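Local coordinates for CHAD domain protein (Streptomyces chartreusis, PDB 6RN5) that probably binds polyphosphate and also binds copper(II) ions through a helical CHAD-domain fold, as expected of a phosin, at residues 271-280 / 352-362. Sequence-based numbering, arbitrary orientation.
Sequences HPQDAPWHQV and RHEVEAARFAF. With CU (copper (II) ion), chain B; CU (copper (II) ion), chain C; SO4 (sulfate ion), chain H.
H271 lies under the guanidinium of R352 and starts the type I turn that leads into helix 274-295 of the CHAD fold; the short segments of this helix and helix 338-366 cross here at 48°. The two flat groups stack with planes 15° apart, R352 CZ 3.4 Å from H271 ND1. Bends at chi2 and chi3 (-55° at the latter) fold the R352 chain so that its guanidinium lies on the ring, with CD also over the imidazole face. NE2 of the same ring binds copper at 1.9 Å, with H262 and H348 as further ligands, while ND1 donates to a sulfate oxygen. Q273 offers its backbone N to the same sulfate, which probably comes from the crystallisation liquor and may mimic a phosphate unit of polyphosphate. D274 is gripped end-on by R352, NH2 to OD1 and NH1 to OD2 at 2.8 and 2.9 Å, both bonds nearly straight; S321 OG also hydrogen-bonds to OD2. A methionine in place of R352 would probably leave D274 without its two-nitrogen partner and the H271 face without its stacked cation. R359 NH2 makes a salt bridge to D274 OD1 (2.7 Å) and donates to sulfate O2 at 2.9 Å. W277 receives the extended chain of R359, whose CG sits over the six-membered ring, 3.5 Å from its centroid, and whose guanidinium lies flat on the indole, off-centre over its five-membered ring. W277 CZ3 also touches F362, and V280 CG1 lies 4.1 Å from F362 CZ.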
loop_
_atom_site.group_PDB
_atom_site.type_symbol
_atom_site.label_atom_id
_atom_site.label_comp_id
_atom_site.label_asym_id
_atom_site.label_seq_id
_atom_site.Cartn_x
_atom_site.Cartn_y
_atom_site.Cartn_z
ATOM N N HIS A 271 11.623 -2.715 -12.011
ATOM C CA HIS A 271 10.187 -2.759 -12.331
ATOM C C HIS A 271 10.023 -3.101 -13.808
ATOM O O HIS A 271 9.696 -2.249 -14.614
ATOM C CB HIS A 271 9.568 -1.398 -11.958
ATOM C CG HIS A 271 9.695 -1.092 -10.495
ATOM N ND1 HIS A 271 9.020 -1.819 -9.539
ATOM C CD2 HIS A 271 10.457 -0.206 -9.819
ATOM C CE1 HIS A 271 9.333 -1.374 -8.337
ATOM N NE2 HIS A 271 10.213 -0.398 -8.470
ATOM N N PRO A 272 10.255 -4.382 -14.160
ATOM C CA PRO A 272 10.383 -4.794 -15.558
ATOM C C PRO A 272 9.107 -4.646 -16.358
ATOM O O PRO A 272 9.163 -4.252 -17.520
ATOM C CB PRO A 272 10.797 -6.278 -15.452
ATOM C CG PRO A 272 10.432 -6.701 -14.048
ATOM C CD PRO A 272 10.611 -5.475 -13.226
ATOM N N GLN A 273 7.971 -4.948 -15.742
ATOM C CA GLN A 273 6.676 -4.743 -16.386
ATOM C C GLN A 273 6.362 -3.306 -16.745
ATOM O O GLN A 273 5.506 -3.084 -17.581
ATOM C CB GLN A 273 5.548 -5.272 -15.530
ATOM C CG GLN A 273 5.568 -6.779 -15.396
ATOM C CD GLN A 273 4.330 -7.316 -14.706
ATOM O OE1 GLN A 273 3.202 -6.928 -15.023
ATOM N NE2 GLN A 273 4.535 -8.221 -13.759
ATOM N N ASP A 274 7.029 -2.329 -16.152
ATOM C CA ASP A 274 6.794 -0.942 -16.589
ATOM C C ASP A 274 7.035 -0.768 -18.096
ATOM O O ASP A 274 6.325 0.010 -18.733
ATOM C CB ASP A 274 7.684 0.063 -15.830
ATOM C CG ASP A 274 7.163 0.371 -14.397
ATOM O OD1 ASP A 274 6.243 -0.291 -13.907
ATOM O OD2 ASP A 274 7.714 1.261 -13.763
ATOM N N ALA A 275 8.037 -1.464 -18.657
ATOM C CA ALA A 275 8.447 -1.175 -20.050
ATOM C C ALA A 275 7.326 -1.470 -21.056
ATOM O O ALA A 275 7.012 -0.639 -21.860
ATOM C CB ALA A 275 9.763 -1.878 -20.435
ATOM N N PRO A 276 6.683 -2.635 -20.969
ATOM C CA PRO A 276 5.577 -2.833 -21.929
ATOM C C PRO A 276 4.423 -1.812 -21.823
ATOM O O PRO A 276 3.849 -1.435 -22.837
ATOM C CB PRO A 276 5.077 -4.249 -21.617
ATOM C CG PRO A 276 5.923 -4.775 -20.477
ATOM C CD PRO A 276 7.121 -3.892 -20.328
ATOM N N TRP A 277 4.088 -1.396 -20.609
ATOM C CA TRP A 277 3.077 -0.343 -20.370
ATOM C C TRP A 277 3.467 1.029 -20.946
ATOM O O TRP A 277 2.645 1.747 -21.540
ATOM C CB TRP A 277 2.823 -0.207 -18.881
ATOM C CG TRP A 277 2.074 -1.354 -18.368
ATOM C CD1 TRP A 277 2.578 -2.519 -17.887
ATOM C CD2 TRP A 277 0.658 -1.475 -18.296
ATOM N NE1 TRP A 277 1.568 -3.353 -17.511
ATOM C CE2 TRP A 277 0.376 -2.735 -17.760
ATOM C CE3 TRP A 277 -0.392 -0.640 -18.630
ATOM C CZ2 TRP A 277 -0.899 -3.171 -17.545
ATOM C CZ3 TRP A 277 -1.674 -1.078 -18.406
ATOM C CH2 TRP A 277 -1.916 -2.320 -17.877
ATOM N N HIS A 278 4.734 1.363 -20.791
ATOM C CA HIS A 278 5.238 2.608 -21.354
ATOM C C HIS A 278 5.319 2.563 -22.851
ATOM O O HIS A 278 5.112 3.596 -23.511
ATOM C CB HIS A 278 6.565 3.016 -20.718
ATOM C CG HIS A 278 6.414 3.374 -19.267
ATOM N ND1 HIS A 278 7.476 3.436 -18.387
ATOM C CD2 HIS A 278 5.302 3.620 -18.532
ATOM C CE1 HIS A 278 7.027 3.745 -17.183
ATOM N NE2 HIS A 278 5.711 3.860 -17.240
ATOM N N GLN A 279 5.579 1.381 -23.403
ATOM C CA GLN A 279 5.465 1.210 -24.864
ATOM C C GLN A 279 4.025 1.368 -25.363
ATOM O O GLN A 279 3.762 2.030 -26.343
ATOM C CB GLN A 279 6.039 -0.150 -25.283
ATOM C CG GLN A 279 6.224 -0.293 -26.784
ATOM C CD GLN A 279 7.022 0.871 -27.374
ATOM O OE1 GLN A 279 7.938 1.421 -26.726
ATOM N NE2 GLN A 279 6.689 1.247 -28.602
ATOM N N VAL A 280 3.086 0.765 -24.683
ATOM C CA VAL A 280 1.705 1.008 -24.994
ATOM C C VAL A 280 1.328 2.498 -24.893
ATOM O O VAL A 280 0.591 2.986 -25.739
ATOM C CB VAL A 280 0.803 0.100 -24.154
ATOM C CG1 VAL A 280 -0.635 0.580 -24.102
ATOM C CG2 VAL A 280 0.878 -1.315 -24.724
ATOM N N ARG A 352 4.316 3.245 -6.239
ATOM C CA ARG A 352 4.174 1.957 -6.914
ATOM C C ARG A 352 2.734 1.458 -6.839
ATOM O O ARG A 352 2.238 0.827 -7.787
ATOM C CB ARG A 352 5.122 0.910 -6.340
ATOM C CG ARG A 352 6.570 1.178 -6.611
ATOM C CD ARG A 352 6.844 1.419 -8.095
ATOM N NE ARG A 352 6.383 0.366 -9.016
ATOM C CZ ARG A 352 6.549 0.394 -10.344
ATOM N NH1 ARG A 352 7.139 1.422 -10.949
ATOM N NH2 ARG A 352 6.133 -0.618 -11.085
ATOM N N HIS A 353 2.033 1.785 -5.745
ATOM C CA HIS A 353 0.593 1.483 -5.664
ATOM C C HIS A 353 -0.197 2.275 -6.685
ATOM O O HIS A 353 -1.135 1.740 -7.241
ATOM C CB HIS A 353 0.014 1.639 -4.229
ATOM C CG HIS A 353 0.685 0.755 -3.224
ATOM N ND1 HIS A 353 1.232 -0.469 -3.562
ATOM C CD2 HIS A 353 0.933 0.924 -1.896
ATOM C CE1 HIS A 353 1.779 -1.019 -2.486
ATOM N NE2 HIS A 353 1.605 -0.200 -1.463
ATOM N N GLU A 354 0.194 3.518 -6.940
ATOM C CA GLU A 354 -0.428 4.317 -8.006
ATOM C C GLU A 354 -0.108 3.715 -9.383
ATOM O O GLU A 354 -0.919 3.778 -10.274
ATOM C CB GLU A 354 0.026 5.768 -7.967
ATOM C CG GLU A 354 -0.379 6.547 -6.718
ATOM C CD GLU A 354 -1.866 6.960 -6.685
ATOM O OE1 GLU A 354 -2.567 6.827 -7.715
ATOM O OE2 GLU A 354 -2.342 7.427 -5.623
ATOM N N VAL A 355 1.062 3.117 -9.578
ATOM C CA VAL A 355 1.359 2.484 -10.893
ATOM C C VAL A 355 0.340 1.372 -11.150
ATOM O O VAL A 355 -0.318 1.352 -12.184
ATOM C CB VAL A 355 2.828 1.978 -11.003
ATOM C CG1 VAL A 355 3.041 1.111 -12.252
ATOM C CG2 VAL A 355 3.791 3.156 -11.017
ATOM N N GLU A 356 0.179 0.484 -10.182
ATOM C CA GLU A 356 -0.828 -0.565 -10.239
ATOM C C GLU A 356 -2.251 -0.036 -10.420
ATOM O O GLU A 356 -2.971 -0.506 -11.279
ATOM C CB GLU A 356 -0.762 -1.461 -8.993
ATOM C CG GLU A 356 0.223 -2.636 -9.134
ATOM C CD GLU A 356 -0.188 -3.672 -10.209
ATOM O OE1 GLU A 356 -1.337 -4.182 -10.204
ATOM O OE2 GLU A 356 0.644 -3.998 -11.084
ATOM N N ALA A 357 -2.653 0.955 -9.657
ATOM C CA ALA A 357 -3.972 1.528 -9.911
ATOM C C ALA A 357 -4.071 2.070 -11.329
ATOM O O ALA A 357 -5.104 1.930 -11.997
ATOM C CB ALA A 357 -4.316 2.625 -8.891
ATOM N N ALA A 358 -3.016 2.694 -11.821
ATOM C CA ALA A 358 -3.134 3.220 -13.141
ATOM C C ALA A 358 -3.315 2.074 -14.169
ATOM O O ALA A 358 -4.023 2.244 -15.187
ATOM C CB ALA A 358 -1.961 4.092 -13.489
ATOM N N ARG A 359 -2.694 0.923 -13.905
ATOM C CA ARG A 359 -2.791 -0.182 -14.848
ATOM C C ARG A 359 -4.224 -0.719 -14.842
ATOM O O ARG A 359 -4.763 -1.114 -15.878
ATOM C CB ARG A 359 -1.843 -1.312 -14.480
ATOM C CG ARG A 359 -0.381 -1.032 -14.651
ATOM C CD ARG A 359 0.476 -2.268 -14.311
ATOM N NE ARG A 359 1.889 -1.880 -14.416
ATOM C CZ ARG A 359 2.895 -2.435 -13.744
ATOM N NH1 ARG A 359 2.700 -3.443 -12.914
ATOM N NH2 ARG A 359 4.119 -1.973 -13.926
ATOM N N PHE A 360 -4.810 -0.798 -13.650
ATOM C CA PHE A 360 -6.208 -1.170 -13.537
ATOM C C PHE A 360 -7.151 -0.144 -14.229
ATOM O O PHE A 360 -8.060 -0.525 -14.976
ATOM C CB PHE A 360 -6.565 -1.355 -12.056
ATOM C CG PHE A 360 -7.975 -1.848 -11.813
ATOM C CD1 PHE A 360 -8.320 -3.165 -12.095
ATOM C CD2 PHE A 360 -8.947 -0.998 -11.276
ATOM C CE1 PHE A 360 -9.613 -3.631 -11.864
ATOM C CE2 PHE A 360 -10.246 -1.453 -11.056
ATOM C CZ PHE A 360 -10.578 -2.778 -11.352
ATOM N N ALA A 361 -6.931 1.142 -13.990
ATOM C CA ALA A 361 -7.724 2.162 -14.647
ATOM C C ALA A 361 -7.629 2.040 -16.186
ATOM O O ALA A 361 -8.647 2.104 -16.895
ATOM C CB ALA A 361 -7.322 3.556 -14.169
ATOM N N PHE A 362 -6.426 1.826 -16.705
ATOM C CA PHE A 362 -6.271 1.695 -18.139
ATOM C C PHE A 362 -7.112 0.520 -18.616
ATOM O O PHE A 362 -7.877 0.632 -19.572
ATOM C CB PHE A 362 -4.827 1.423 -18.536
ATOM C CG PHE A 362 -4.674 0.999 -19.968
ATOM C CD1 PHE A 362 -4.591 1.944 -20.987
ATOM C CD2 PHE A 362 -4.635 -0.364 -20.312
ATOM C CE1 PHE A 362 -4.481 1.545 -22.322
ATOM C CE2 PHE A 362 -4.478 -0.767 -21.647
ATOM C CZ PHE A 362 -4.418 0.181 -22.649
HETATM CU CU CU B . 11.104 0.835 -7.265
HETATM CU CU CU C . 2.039 0.639 0.848
HETATM S S SO4 H . 6.648 -4.234 -11.974
HETATM O O1 SO4 H . 7.460 -5.310 -12.627
HETATM O O2 SO4 H . 6.659 -3.096 -12.954
HETATM O O3 SO4 H . 5.240 -4.602 -11.820
HETATM O O4 SO4 H . 7.203 -3.950 -10.588
#